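Local coordinates for protein proto-oncogene vav (Homo sapiens, PDB 6NEW) that probably acts as a guanine nucleotide exchange factor for Rho-family GTPases such as Rac, through a DH domain followed by PH and zinc-binding C1 domains, at residues 21-25 with 51-55; 126-130 with 175-179; 312-317 with 329-335; 391-395 with 409-413. The contacts are given in a common frame with arbitrary orientation. Numbering follows the deposited sequence.

Contact 1: residues 21-25 with 51-55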
loop_
_atom_site.group_PDB
_atom_site.type_symbol
_atom_site.label_atom_id
_atom_site.label_comp_id
_atom_site.label_asym_id
_atom_site.label_seq_id
_atom_site.Cartn_x
_atom_site.Cartn_y
_atom_site.Cartn_z
ATOM N N GLU A 21 14.505 9.785 -15.608
ATOM C CA GLU A 21 14.510 10.904 -16.561
ATOM C C GLU A 21 15.751 10.884 -17.466
ATOM O O GLU A 21 15.629 11.112 -18.672
ATOM C CB GLU A 21 14.382 12.253 -15.831
ATOM N N ASP A 22 16.934 10.579 -16.878
ATOM C CA ASP A 22 18.222 10.474 -17.573
ATOM C C ASP A 22 18.220 9.235 -18.465
ATOM O O ASP A 22 18.762 9.278 -19.569
ATOM C CB ASP A 22 19.392 10.412 -16.566
ATOM C CG ASP A 22 20.790 10.534 -17.166
ATOM O OD1 ASP A 22 20.904 10.932 -18.349
ATOM O OD2 ASP A 22 21.773 10.264 -16.439
ATOM N N LEU A 23 17.590 8.145 -17.988
ATOM C CA LEU A 23 17.447 6.878 -18.708
ATOM C C LEU A 23 16.503 7.052 -19.912
ATOM O O LEU A 23 16.778 6.503 -20.976
ATOM C CB LEU A 23 16.907 5.799 -17.750
ATOM C CG LEU A 23 16.929 4.354 -18.238
ATOM C CD1 LEU A 23 17.376 3.435 -17.144
ATOM C CD2 LEU A 23 15.564 3.911 -18.685
ATOM N N MET A 24 15.398 7.808 -19.736
ATOM C CA MET A 24 14.396 8.051 -20.778
ATOM C C MET A 24 14.680 9.295 -21.641
ATOM O O MET A 24 13.887 9.593 -22.539
ATOM C CB MET A 24 12.969 8.099 -20.194
ATOM C CG MET A 24 12.532 6.823 -19.490
ATOM S SD MET A 24 12.523 5.334 -20.515
ATOM C CE MET A 24 12.067 4.142 -19.316
ATOM N N ARG A 25 15.823 9.989 -21.394
ATOM C CA ARG A 25 16.263 11.181 -22.140
ATOM C C ARG A 25 16.540 10.847 -23.614
ATOM O O ARG A 25 16.298 11.681 -24.489
ATOM C CB ARG A 25 17.505 11.813 -21.488
ATOM N N THR A 51 9.575 5.032 -24.713
ATOM C CA THR A 51 9.894 4.810 -23.295
ATOM C C THR A 51 9.734 3.335 -22.934
ATOM O O THR A 51 10.541 2.827 -22.166
ATOM C CB THR A 51 9.146 5.754 -22.353
ATOM O OG1 THR A 51 7.739 5.581 -22.515
ATOM C CG2 THR A 51 9.561 7.218 -22.522
ATOM N N GLU A 52 8.741 2.640 -23.530
ATOM C CA GLU A 52 8.523 1.211 -23.315
ATOM C C GLU A 52 9.647 0.387 -23.930
ATOM O O GLU A 52 10.019 -0.635 -23.350
ATOM C CB GLU A 52 7.160 0.750 -23.847
ATOM C CG GLU A 52 6.736 -0.634 -23.355
ATOM C CD GLU A 52 6.610 -0.821 -21.849
ATOM O OE1 GLU A 52 6.171 0.129 -21.160
ATOM O OE2 GLU A 52 6.927 -1.929 -21.359
ATOM N N GLU A 53 10.193 0.836 -25.096
ATOM C CA GLU A 53 11.322 0.193 -25.781
ATOM C C GLU A 53 12.563 0.309 -24.898
ATOM O O GLU A 53 13.221 -0.695 -24.652
ATOM C CB GLU A 53 11.604 0.859 -27.142
ATOM C CG GLU A 53 10.649 0.469 -28.260
ATOM C CD GLU A 53 10.734 1.342 -29.501
ATOM O OE1 GLU A 53 11.683 2.157 -29.602
ATOM O OE2 GLU A 53 9.838 1.223 -30.368
ATOM N N LYS A 54 12.862 1.532 -24.411
ATOM C CA LYS A 54 14.002 1.824 -23.544
ATOM C C LYS A 54 13.859 1.126 -22.174
ATOM O O LYS A 54 14.862 0.675 -21.605
ATOM C CB LYS A 54 14.182 3.348 -23.392
ATOM C CG LYS A 54 15.333 3.807 -22.483
ATOM C CD LYS A 54 16.718 3.528 -23.065
ATOM C CE LYS A 54 17.745 3.277 -21.990
ATOM N NZ LYS A 54 19.102 3.067 -22.563
ATOM N N TYR A 55 12.609 1.016 -21.666
ATOM C CA TYR A 55 12.333 0.369 -20.395
ATOM C C TYR A 55 12.552 -1.134 -20.478
ATOM O O TYR A 55 13.254 -1.677 -19.630
ATOM C CB TYR A 55 10.935 0.721 -19.837
ATOM C CG TYR A 55 10.649 -0.004 -18.543
ATOM C CD1 TYR A 55 11.405 0.246 -17.401
ATOM C CD2 TYR A 55 9.720 -1.037 -18.494
ATOM C CE1 TYR A 55 11.224 -0.495 -16.237
ATOM C CE2 TYR A 55 9.508 -1.765 -17.325
ATOM C CZ TYR A 55 10.266 -1.492 -16.199
ATOM O OH TYR A 55 10.081 -2.203 -15.041
#

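Contact 2: residues 126-130 with 175-179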
loop_
_atom_site.group_PDB
_atom_site.type_symbol
_atom_site.label_atom_id
_atom_site.label_comp_id
_atom_site.label_asym_id
_atom_site.label_seq_id
_atom_site.Cartn_x
_atom_site.Cartn_y
_atom_site.Cartn_z
ATOM N N TYR A 126 4.124 -6.104 -9.761
ATOM C CA TYR A 126 4.794 -4.894 -9.282
ATOM C C TYR A 126 4.533 -4.709 -7.787
ATOM O O TYR A 126 5.260 -3.971 -7.120
ATOM C CB TYR A 126 4.395 -3.647 -10.087
ATOM C CG TYR A 126 5.252 -3.452 -11.318
ATOM C CD1 TYR A 126 6.529 -2.901 -11.224
ATOM C CD2 TYR A 126 4.804 -3.849 -12.573
ATOM C CE1 TYR A 126 7.327 -2.735 -12.351
ATOM C CE2 TYR A 126 5.595 -3.694 -13.705
ATOM C CZ TYR A 126 6.856 -3.138 -13.588
ATOM O OH TYR A 126 7.627 -2.987 -14.706
ATOM N N GLY A 127 3.496 -5.387 -7.284
ATOM C CA GLY A 127 3.162 -5.441 -5.865
ATOM C C GLY A 127 4.298 -6.146 -5.149
ATOM O O GLY A 127 4.987 -5.528 -4.328
ATOM N N ARG A 128 4.592 -7.407 -5.591
ATOM C CA ARG A 128 5.702 -8.258 -5.125
ATOM C C ARG A 128 7.068 -7.551 -5.258
ATOM O O ARG A 128 7.917 -7.744 -4.387
ATOM C CB ARG A 128 5.708 -9.599 -5.893
ATOM C CG ARG A 128 6.578 -10.709 -5.275
ATOM C CD ARG A 128 6.621 -11.916 -6.200
ATOM N NE ARG A 128 7.387 -13.048 -5.669
ATOM C CZ ARG A 128 8.708 -13.190 -5.757
ATOM N NH1 ARG A 128 9.450 -12.236 -6.304
ATOM N NH2 ARG A 128 9.301 -14.269 -5.264
ATOM N N TYR A 129 7.265 -6.717 -6.321
ATOM C CA TYR A 129 8.514 -5.987 -6.566
ATOM C C TYR A 129 8.722 -4.837 -5.612
ATOM O O TYR A 129 9.723 -4.815 -4.904
ATOM C CB TYR A 129 8.632 -5.470 -8.042
ATOM C CG TYR A 129 10.004 -4.903 -8.385
ATOM C CD1 TYR A 129 11.051 -5.738 -8.772
ATOM C CD2 TYR A 129 10.271 -3.541 -8.265
ATOM C CE1 TYR A 129 12.328 -5.236 -9.019
ATOM C CE2 TYR A 129 11.546 -3.027 -8.509
ATOM C CZ TYR A 129 12.571 -3.879 -8.886
ATOM O OH TYR A 129 13.823 -3.377 -9.142
ATOM N N CYS A 130 7.812 -3.853 -5.656
ATOM C CA CYS A 130 7.881 -2.594 -4.925
ATOM C C CYS A 130 7.862 -2.760 -3.419
ATOM O O CYS A 130 8.408 -1.905 -2.707
ATOM C CB CYS A 130 6.803 -1.633 -5.413
ATOM S SG CYS A 130 6.977 -1.177 -7.161
ATOM N N PRO A 175 12.233 0.182 -12.165
ATOM C CA PRO A 175 10.910 -0.460 -12.298
ATOM C C PRO A 175 9.774 0.137 -11.456
ATOM O O PRO A 175 8.632 0.132 -11.921
ATOM C CB PRO A 175 11.183 -1.922 -11.932
ATOM C CG PRO A 175 12.621 -2.112 -12.187
ATOM C CD PRO A 175 13.244 -0.817 -11.765
ATOM N N MET A 176 10.073 0.661 -10.240
ATOM C CA MET A 176 9.056 1.294 -9.391
ATOM C C MET A 176 8.564 2.560 -10.089
ATOM O O MET A 176 7.355 2.766 -10.203
ATOM C CB MET A 176 9.575 1.622 -7.966
ATOM C CG MET A 176 8.449 2.073 -7.002
ATOM S SD MET A 176 8.902 3.084 -5.555
ATOM C CE MET A 176 9.188 4.694 -6.357
ATOM N N GLN A 177 9.506 3.368 -10.603
ATOM C CA GLN A 177 9.214 4.613 -11.301
ATOM C C GLN A 177 8.423 4.410 -12.587
ATOM O O GLN A 177 7.539 5.214 -12.858
ATOM C CB GLN A 177 10.487 5.424 -11.540
ATOM C CG GLN A 177 11.003 6.033 -10.256
ATOM C CD GLN A 177 12.343 6.640 -10.424
ATOM O OE1 GLN A 177 12.451 7.842 -10.371
ATOM N NE2 GLN A 177 13.379 5.834 -10.621
ATOM N N ARG A 178 8.687 3.319 -13.336
ATOM C CA ARG A 178 7.980 3.017 -14.582
ATOM C C ARG A 178 6.493 2.717 -14.389
ATOM O O ARG A 178 5.667 3.356 -15.052
ATOM C CB ARG A 178 8.669 1.895 -15.382
ATOM C CG ARG A 178 8.003 1.577 -16.724
ATOM C CD ARG A 178 8.248 2.662 -17.767
ATOM N NE ARG A 178 7.547 2.380 -19.020
ATOM C CZ ARG A 178 7.208 3.314 -19.901
ATOM N NH1 ARG A 178 7.482 4.588 -19.673
ATOM N NH2 ARG A 178 6.571 2.974 -21.013
ATOM N N VAL A 179 6.153 1.765 -13.494
ATOM C CA VAL A 179 4.764 1.368 -13.233
ATOM C C VAL A 179 3.917 2.556 -12.727
ATOM O O VAL A 179 2.720 2.595 -12.985
ATOM C CB VAL A 179 4.660 0.103 -12.334
ATOM C CG1 VAL A 179 5.059 0.380 -10.884
ATOM C CG2 VAL A 179 3.283 -0.552 -12.425
#

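Contact 3: residues 312-317 with 329-335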
loop_
_atom_site.group_PDB
_atom_site.type_symbol
_atom_site.label_atom_id
_atom_site.label_comp_id
_atom_site.label_asym_id
_atom_site.label_seq_id
_atom_site.Cartn_x
_atom_site.Cartn_y
_atom_site.Cartn_z
ATOM N N LYS A 312 -1.972 19.657 33.867
ATOM C CA LYS A 312 -1.449 18.423 33.269
ATOM C C LYS A 312 -2.078 17.175 33.865
ATOM O O LYS A 312 -2.331 17.149 35.070
ATOM C CB LYS A 312 0.084 18.384 33.303
ATOM C CG LYS A 312 0.655 19.055 32.057
ATOM C CD LYS A 312 2.098 19.491 32.154
ATOM C CE LYS A 312 2.400 20.598 31.159
ATOM N NZ LYS A 312 2.512 20.106 29.756
ATOM N N TRP A 313 -2.445 16.200 32.997
ATOM C CA TRP A 313 -3.094 14.919 33.330
ATOM C C TRP A 313 -4.610 15.030 33.657
ATOM O O TRP A 313 -5.201 14.064 34.152
ATOM C CB TRP A 313 -2.349 14.165 34.455
ATOM C CG TRP A 313 -1.026 13.590 34.053
ATOM C CD1 TRP A 313 0.204 13.943 34.530
ATOM C CD2 TRP A 313 -0.805 12.532 33.115
ATOM N NE1 TRP A 313 1.179 13.170 33.948
ATOM C CE2 TRP A 313 0.589 12.293 33.073
ATOM C CE3 TRP A 313 -1.651 11.751 32.306
ATOM C CZ2 TRP A 313 1.153 11.302 32.264
ATOM C CZ3 TRP A 313 -1.091 10.780 31.496
ATOM C CH2 TRP A 313 0.295 10.567 31.473
ATOM N N SER A 314 -5.233 16.189 33.387
ATOM C CA SER A 314 -6.655 16.416 33.668
ATOM C C SER A 314 -7.531 16.234 32.412
ATOM O O SER A 314 -8.760 16.252 32.505
ATOM C CB SER A 314 -6.868 17.811 34.252
ATOM O OG SER A 314 -6.721 18.812 33.256
ATOM N N HIS A 315 -6.899 16.062 31.254
ATOM C CA HIS A 315 -7.594 15.926 29.989
ATOM C C HIS A 315 -8.121 14.513 29.776
ATOM O O HIS A 315 -7.349 13.574 29.565
ATOM C CB HIS A 315 -6.700 16.413 28.858
ATOM C CG HIS A 315 -6.092 17.740 29.157
ATOM N ND1 HIS A 315 -4.843 17.842 29.750
ATOM C CD2 HIS A 315 -6.613 18.977 29.011
ATOM C CE1 HIS A 315 -4.624 19.136 29.893
ATOM N NE2 HIS A 315 -5.667 19.859 29.476
ATOM N N MET A 316 -9.452 14.374 29.869
ATOM C CA MET A 316 -10.121 13.094 29.761
ATOM C C MET A 316 -11.265 13.003 28.732
ATOM O O MET A 316 -11.869 13.993 28.341
ATOM C CB MET A 316 -10.639 12.662 31.153
ATOM C CG MET A 316 -11.861 11.763 31.065
ATOM S SD MET A 316 -12.763 11.248 32.524
ATOM C CE MET A 316 -13.141 12.847 33.289
ATOM N N PHE A 317 -11.547 11.762 28.329
ATOM C CA PHE A 317 -12.676 11.268 27.576
ATOM C C PHE A 317 -12.965 9.901 28.156
ATOM O O PHE A 317 -12.096 9.302 28.810
ATOM C CB PHE A 317 -12.490 11.264 26.063
ATOM C CG PHE A 317 -11.420 10.410 25.434
ATOM C CD1 PHE A 317 -11.666 9.072 25.120
ATOM C CD2 PHE A 317 -10.210 10.970 25.034
ATOM C CE1 PHE A 317 -10.690 8.294 24.484
ATOM C CE2 PHE A 317 -9.243 10.198 24.383
ATOM C CZ PHE A 317 -9.478 8.863 24.135
ATOM N N GLU A 329 -12.018 5.751 32.108
ATOM C CA GLU A 329 -11.747 7.193 32.067
ATOM C C GLU A 329 -10.299 7.271 31.626
ATOM O O GLU A 329 -9.438 6.656 32.251
ATOM C CB GLU A 329 -11.894 7.858 33.444
ATOM C CG GLU A 329 -13.294 7.863 34.038
ATOM C CD GLU A 329 -13.424 8.822 35.211
ATOM O OE1 GLU A 329 -12.438 8.965 35.969
ATOM O OE2 GLU A 329 -14.509 9.427 35.377
ATOM N N LEU A 330 -10.048 7.960 30.522
ATOM C CA LEU A 330 -8.733 8.004 29.922
ATOM C C LEU A 330 -8.170 9.385 30.078
ATOM O O LEU A 330 -8.742 10.350 29.558
ATOM C CB LEU A 330 -8.820 7.564 28.428
ATOM C CG LEU A 330 -8.647 6.064 28.060
ATOM C CD1 LEU A 330 -9.482 5.158 28.904
ATOM C CD2 LEU A 330 -9.039 5.818 26.637
ATOM N N PHE A 331 -7.045 9.485 30.807
ATOM C CA PHE A 331 -6.404 10.780 31.077
ATOM C C PHE A 331 -5.096 10.927 30.322
ATOM O O PHE A 331 -4.222 10.062 30.413
ATOM C CB PHE A 331 -6.177 11.008 32.581
ATOM C CG PHE A 331 -7.419 11.000 33.432
ATOM C CD1 PHE A 331 -7.926 9.805 33.944
ATOM C CD2 PHE A 331 -8.044 12.195 33.787
ATOM C CE1 PHE A 331 -9.068 9.802 34.744
ATOM C CE2 PHE A 331 -9.184 12.195 34.592
ATOM C CZ PHE A 331 -9.698 11.000 35.054
ATOM N N PHE A 332 -4.977 12.035 29.597
ATOM C CA PHE A 332 -3.800 12.388 28.812
ATOM C C PHE A 332 -3.101 13.603 29.451
ATOM O O PHE A 332 -3.767 14.396 30.137
ATOM C CB PHE A 332 -4.179 12.608 27.331
ATOM C CG PHE A 332 -4.774 11.330 26.795
ATOM C CD1 PHE A 332 -3.957 10.275 26.406
ATOM C CD2 PHE A 332 -6.156 11.125 26.807
ATOM C CE1 PHE A 332 -4.507 9.062 26.010
ATOM C CE2 PHE A 332 -6.695 9.904 26.441
ATOM C CZ PHE A 332 -5.872 8.889 26.012
ATOM N N LYS A 333 -1.765 13.703 29.286
ATOM C CA LYS A 333 -0.981 14.780 29.888
ATOM C C LYS A 333 -1.390 16.153 29.368
ATOM O O LYS A 333 -1.538 17.066 30.175
ATOM C CB LYS A 333 0.533 14.543 29.772
ATOM C CG LYS A 333 1.294 15.097 30.969
ATOM C CD LYS A 333 2.794 14.993 30.821
ATOM C CE LYS A 333 3.455 15.269 32.151
ATOM N NZ LYS A 333 4.811 15.857 31.991
ATOM N N THR A 334 -1.663 16.276 28.060
ATOM C CA THR A 334 -2.084 17.531 27.429
ATOM C C THR A 334 -3.446 17.429 26.741
ATOM O O THR A 334 -3.980 16.329 26.564
ATOM C CB THR A 334 -1.040 18.019 26.413
ATOM O OG1 THR A 334 -0.975 17.117 25.307
ATOM C CG2 THR A 334 0.335 18.234 27.028
ATOM N N ARG A 335 -3.983 18.599 26.328
ATOM C CA ARG A 335 -5.245 18.758 25.613
ATOM C C ARG A 335 -5.063 18.256 24.174
ATOM O O ARG A 335 -5.979 17.644 23.631
ATOM C CB ARG A 335 -5.671 20.247 25.631
ATOM C CG ARG A 335 -6.881 20.625 24.777
ATOM C CD ARG A 335 -8.195 20.455 25.512
ATOM N NE ARG A 335 -9.322 20.873 24.677
ATOM C CZ ARG A 335 -9.819 22.107 24.627
ATOM N NH1 ARG A 335 -9.297 23.074 25.378
ATOM N NH2 ARG A 335 -10.842 22.385 23.830
#

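Contact 4: residues 391-395 with 409-413. With ZN (zinc ion), chain C.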
loop_
_atom_site.group_PDB
_atom_site.type_symbol
_atom_site.label_atom_id
_atom_site.label_comp_id
_atom_site.label_asym_id
_atom_site.label_seq_id
_atom_site.Cartn_x
_atom_site.Cartn_y
_atom_site.Cartn_z
ATOM N N ARG A 391 -16.001 -7.067 3.563
ATOM C CA ARG A 391 -16.719 -8.188 3.009
ATOM C C ARG A 391 -18.029 -8.341 3.734
ATOM O O ARG A 391 -18.092 -8.204 4.963
ATOM C CB ARG A 391 -15.897 -9.480 3.035
ATOM C CG ARG A 391 -16.383 -10.527 2.041
ATOM C CD ARG A 391 -15.936 -11.910 2.457
ATOM N NE ARG A 391 -16.424 -12.238 3.807
ATOM C CZ ARG A 391 -16.354 -13.449 4.344
ATOM N NH1 ARG A 391 -15.838 -14.465 3.679
ATOM N NH2 ARG A 391 -16.826 -13.643 5.579
ATOM N N CYS A 392 -19.091 -8.587 2.966
ATOM C CA CYS A 392 -20.404 -8.868 3.540
ATOM C C CYS A 392 -20.353 -10.366 3.801
ATOM O O CYS A 392 -20.143 -11.128 2.859
ATOM C CB CYS A 392 -21.528 -8.496 2.582
ATOM S SG CYS A 392 -23.168 -9.013 3.155
ATOM N N HIS A 393 -20.454 -10.799 5.066
ATOM C CA HIS A 393 -20.336 -12.235 5.365
ATOM C C HIS A 393 -21.517 -13.073 4.787
ATOM O O HIS A 393 -21.324 -14.252 4.493
ATOM C CB HIS A 393 -20.113 -12.478 6.874
ATOM C CG HIS A 393 -21.361 -12.393 7.696
ATOM N ND1 HIS A 393 -22.109 -11.229 7.754
ATOM C CD2 HIS A 393 -21.961 -13.340 8.455
ATOM C CE1 HIS A 393 -23.139 -11.505 8.538
ATOM N NE2 HIS A 393 -23.089 -12.761 8.988
ATOM N N ARG A 394 -22.691 -12.436 4.560
ATOM C CA ARG A 394 -23.888 -13.057 3.991
ATOM C C ARG A 394 -23.783 -13.376 2.500
ATOM O O ARG A 394 -24.026 -14.525 2.112
ATOM C CB ARG A 394 -25.117 -12.173 4.199
ATOM C CG ARG A 394 -25.570 -12.072 5.615
ATOM C CD ARG A 394 -26.248 -10.747 5.800
ATOM N NE ARG A 394 -26.442 -10.466 7.216
ATOM C CZ ARG A 394 -27.104 -9.413 7.675
ATOM N NH1 ARG A 394 -27.619 -8.525 6.834
ATOM N NH2 ARG A 394 -27.258 -9.241 8.982
ATOM N N CYS A 395 -23.486 -12.368 1.659
ATOM C CA CYS A 395 -23.429 -12.563 0.203
ATOM C C CYS A 395 -22.022 -12.713 -0.337
ATOM O O CYS A 395 -21.859 -13.016 -1.522
ATOM C CB CYS A 395 -24.180 -11.443 -0.508
ATOM S SG CYS A 395 -23.308 -9.857 -0.506
ATOM N N PRO A 409 -27.948 -4.826 -3.964
ATOM C CA PRO A 409 -28.537 -5.460 -2.770
ATOM C C PRO A 409 -28.070 -6.869 -2.441
ATOM O O PRO A 409 -27.673 -7.631 -3.321
ATOM C CB PRO A 409 -30.037 -5.422 -3.058
ATOM C CG PRO A 409 -30.204 -4.213 -3.866
ATOM C CD PRO A 409 -28.999 -4.170 -4.768
ATOM N N CYS A 410 -28.105 -7.188 -1.147
ATOM C CA CYS A 410 -27.670 -8.458 -0.596
ATOM C C CYS A 410 -28.568 -9.613 -1.038
ATOM O O CYS A 410 -29.784 -9.564 -0.837
ATOM C CB CYS A 410 -27.583 -8.359 0.922
ATOM S SG CYS A 410 -26.584 -9.647 1.694
ATOM N N GLY A 411 -27.919 -10.597 -1.635
ATOM C CA GLY A 411 -28.514 -11.805 -2.128
ATOM C C GLY A 411 -29.432 -11.663 -3.309
ATOM O O GLY A 411 -30.514 -12.210 -3.300
ATOM N N ARG A 412 -29.003 -10.973 -4.348
ATOM C CA ARG A 412 -29.888 -10.820 -5.485
ATOM C C ARG A 412 -29.354 -11.189 -6.851
ATOM O O ARG A 412 -28.211 -11.614 -7.013
ATOM C CB ARG A 412 -30.434 -9.414 -5.539
ATOM C CG ARG A 412 -31.889 -9.343 -5.141
ATOM C CD ARG A 412 -32.202 -8.041 -4.435
ATOM N NE ARG A 412 -32.988 -8.267 -3.239
ATOM C CZ ARG A 412 -33.845 -7.394 -2.740
ATOM N NH1 ARG A 412 -34.029 -6.232 -3.333
ATOM N NH2 ARG A 412 -34.518 -7.692 -1.646
ATOM N N HIS A 413 -30.236 -11.045 -7.832
ATOM C CA HIS A 413 -29.936 -11.303 -9.227
ATOM C C HIS A 413 -30.189 -10.005 -9.996
ATOM O O HIS A 413 -29.267 -9.355 -10.480
ATOM C CB HIS A 413 -30.829 -12.402 -9.783
ATOM C CG HIS A 413 -30.505 -13.766 -9.271
ATOM N ND1 HIS A 413 -31.227 -14.881 -9.629
ATOM C CD2 HIS A 413 -29.549 -14.197 -8.418
ATOM C CE1 HIS A 413 -30.730 -15.941 -9.019
ATOM N NE2 HIS A 413 -29.715 -15.553 -8.273
HETATM ZN ZN ZN C . -24.417 -8.887 1.290
#

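Contact 1: residues 21-25 with 51-55
A short N-terminal helix on the long helix 37-71 of an all-helical RhoGEF (DH) domain illustrates docking by van der Waals packing: no hydrogen bond crosses between 21-25 and 51-55. The position is consistent with the acidic-region helix that packs against the DH domain in autoinhibited Vav. Most of the contact is apolar. M24, which follows L23, lays its thioether against one turn of the long helix: SD lies 3.9 Å from CB of T51 and 3.8 Å from CG of K54, while CE reaches CB of Y55 at 3.6 Å. L23 adds CD2, 3.8 Å from CG of K54, so both residues pack on the same methylene. Polar groups are satisfied elsewhere: OG1 of T51 bonds to the carbonyl of E47, and the Y55 hydroxyl to that of Y126. Two backbone carbonyls nevertheless meet carbon atoms here. O of L23 sits 3.4 Å from CG of K54, and O of T51 lies 3.5 Å from CE of M24.

Contact 2: residues 126-130 with 175-179
Helices 125-131 and 174-179 of the DH helical bundle show how two short helices can fit by shape. Their segment axes run roughly antiparallel, at 139°, and approach to 10.4 Å, with room for rings between them. Y126, Y129 and C130 project from one side; P175, M176 and V179 meet them from the other. V179 is the bump that rests on the flat face of Y126: its CB lies 3.7 Å from the ring centroid, 10° off the normal, a CH-pi contact, and CG1 touches CD1 of Y126 at 3.6 Å. The pyrrolidine of P175 enters the hollow between the two tyrosines, with CB 4.0 Å from CE1 of Y126 and 3.6 Å from CE2 of Y129. Beside it, SG of C130 presses on CG of M176 at 3.6 Å, before the methionine's end turns away. L89 of helix 86-105 touches Y126, Y129 and P175, and V216 of helix 196-235 covers Y126 and C130. No hydrogen bond joins the segments. OH of Y129 packs on CG of P175 at 3.5 Å, but it bonds to the carbonyl of L172, and the Y126 hydroxyl to Y55, so the tyrosines meet this interface mainly through their rings.

Contact 3: residues 312-317 with 329-335
Strong backbone hydrogen bonds pair F332 N with H315 O (2.8 Å) and L330 N with F317 O (3.0 Å), defining an antiparallel beta hairpin of the PH domain sheet; the return bond from F317 N to L330 O is weak at 3.4 Å. Beyond this ladder, W313 N donates to K333 O at 3.1 Å, and ND1 of H315 adds a weak bond to that oxygen while its NE2 bonds to N310; T334 then caps helix 335-352. CA-H...O contacts, such as M316 CA to L330 O at 3.1 Å, fill in between. M316 and F331, a non-hydrogen-bonded pair, share one face in a Met-aromatic contact, SD lying 4.6 Å from the ring centroid. The other face carries H315, F317, L330 and F332; on it helix 335-352, the C-terminal helix of the PH domain, stacks W341 on F332 and sets F345 against F317, whose CE2 touches CE2 of F332 at 3.3 Å. At the open end, CG of K333 lies 3.6 Å from the centroid of the W313 five-membered ring.

Contact 4: residues 391-395 with 409-413
A metal ion does nearly all the work of joining these segments: no hydrogen bond crosses between them and they bury just 141 Å². The zinc ion is bound by SG of C392 at 2.2 Å and by SG of C395 and SG of C410, each at 2.3 Å; H362 supplies the fourth ligand through ND1. C392 ends a strand, and the chain then bends through helical backbone angles so that C395 turns back to the same ion. Within this turn, N of C395 points a weak hydrogen bond at SG of C392 (3.7 Å), as is common where thiolates bind zinc. C410 reaches in from the C-terminal tail, its SG 3.7 Å from CB of C395 and 3.8 Å from CB of R394. Next, G411 has positive phi, which glycine adopts easily. A CxxC turn, a histidine from about thirty residues earlier in the chain and a late cysteine thus complete one of the two three-cysteine, one-histidine zinc sites characteristic of the C1 domain.

In the fold
The four contacts sample three successive domains along the chain. Contacts 1 and 2 belong to one helical core: their centres are 15 Å apart and they touch directly, OH of Y55 lying 2.6 Å from OH of Y126 in a probable hydrogen bond and OE1 of E52 2.9 Å from NH2 of R178 in a salt bridge. Contact 3, in the PH domain, is remote, its centre about 44 Å from that of contact 2 and about 56 Å from that of contact 1. Contact 4 comes nearest to contact 2, at about 21 Å between closest atoms, against about 26 Å for contact 3. It holds one zinc ion; the side chain of C392 is about 13 Å from the other bound zinc ion.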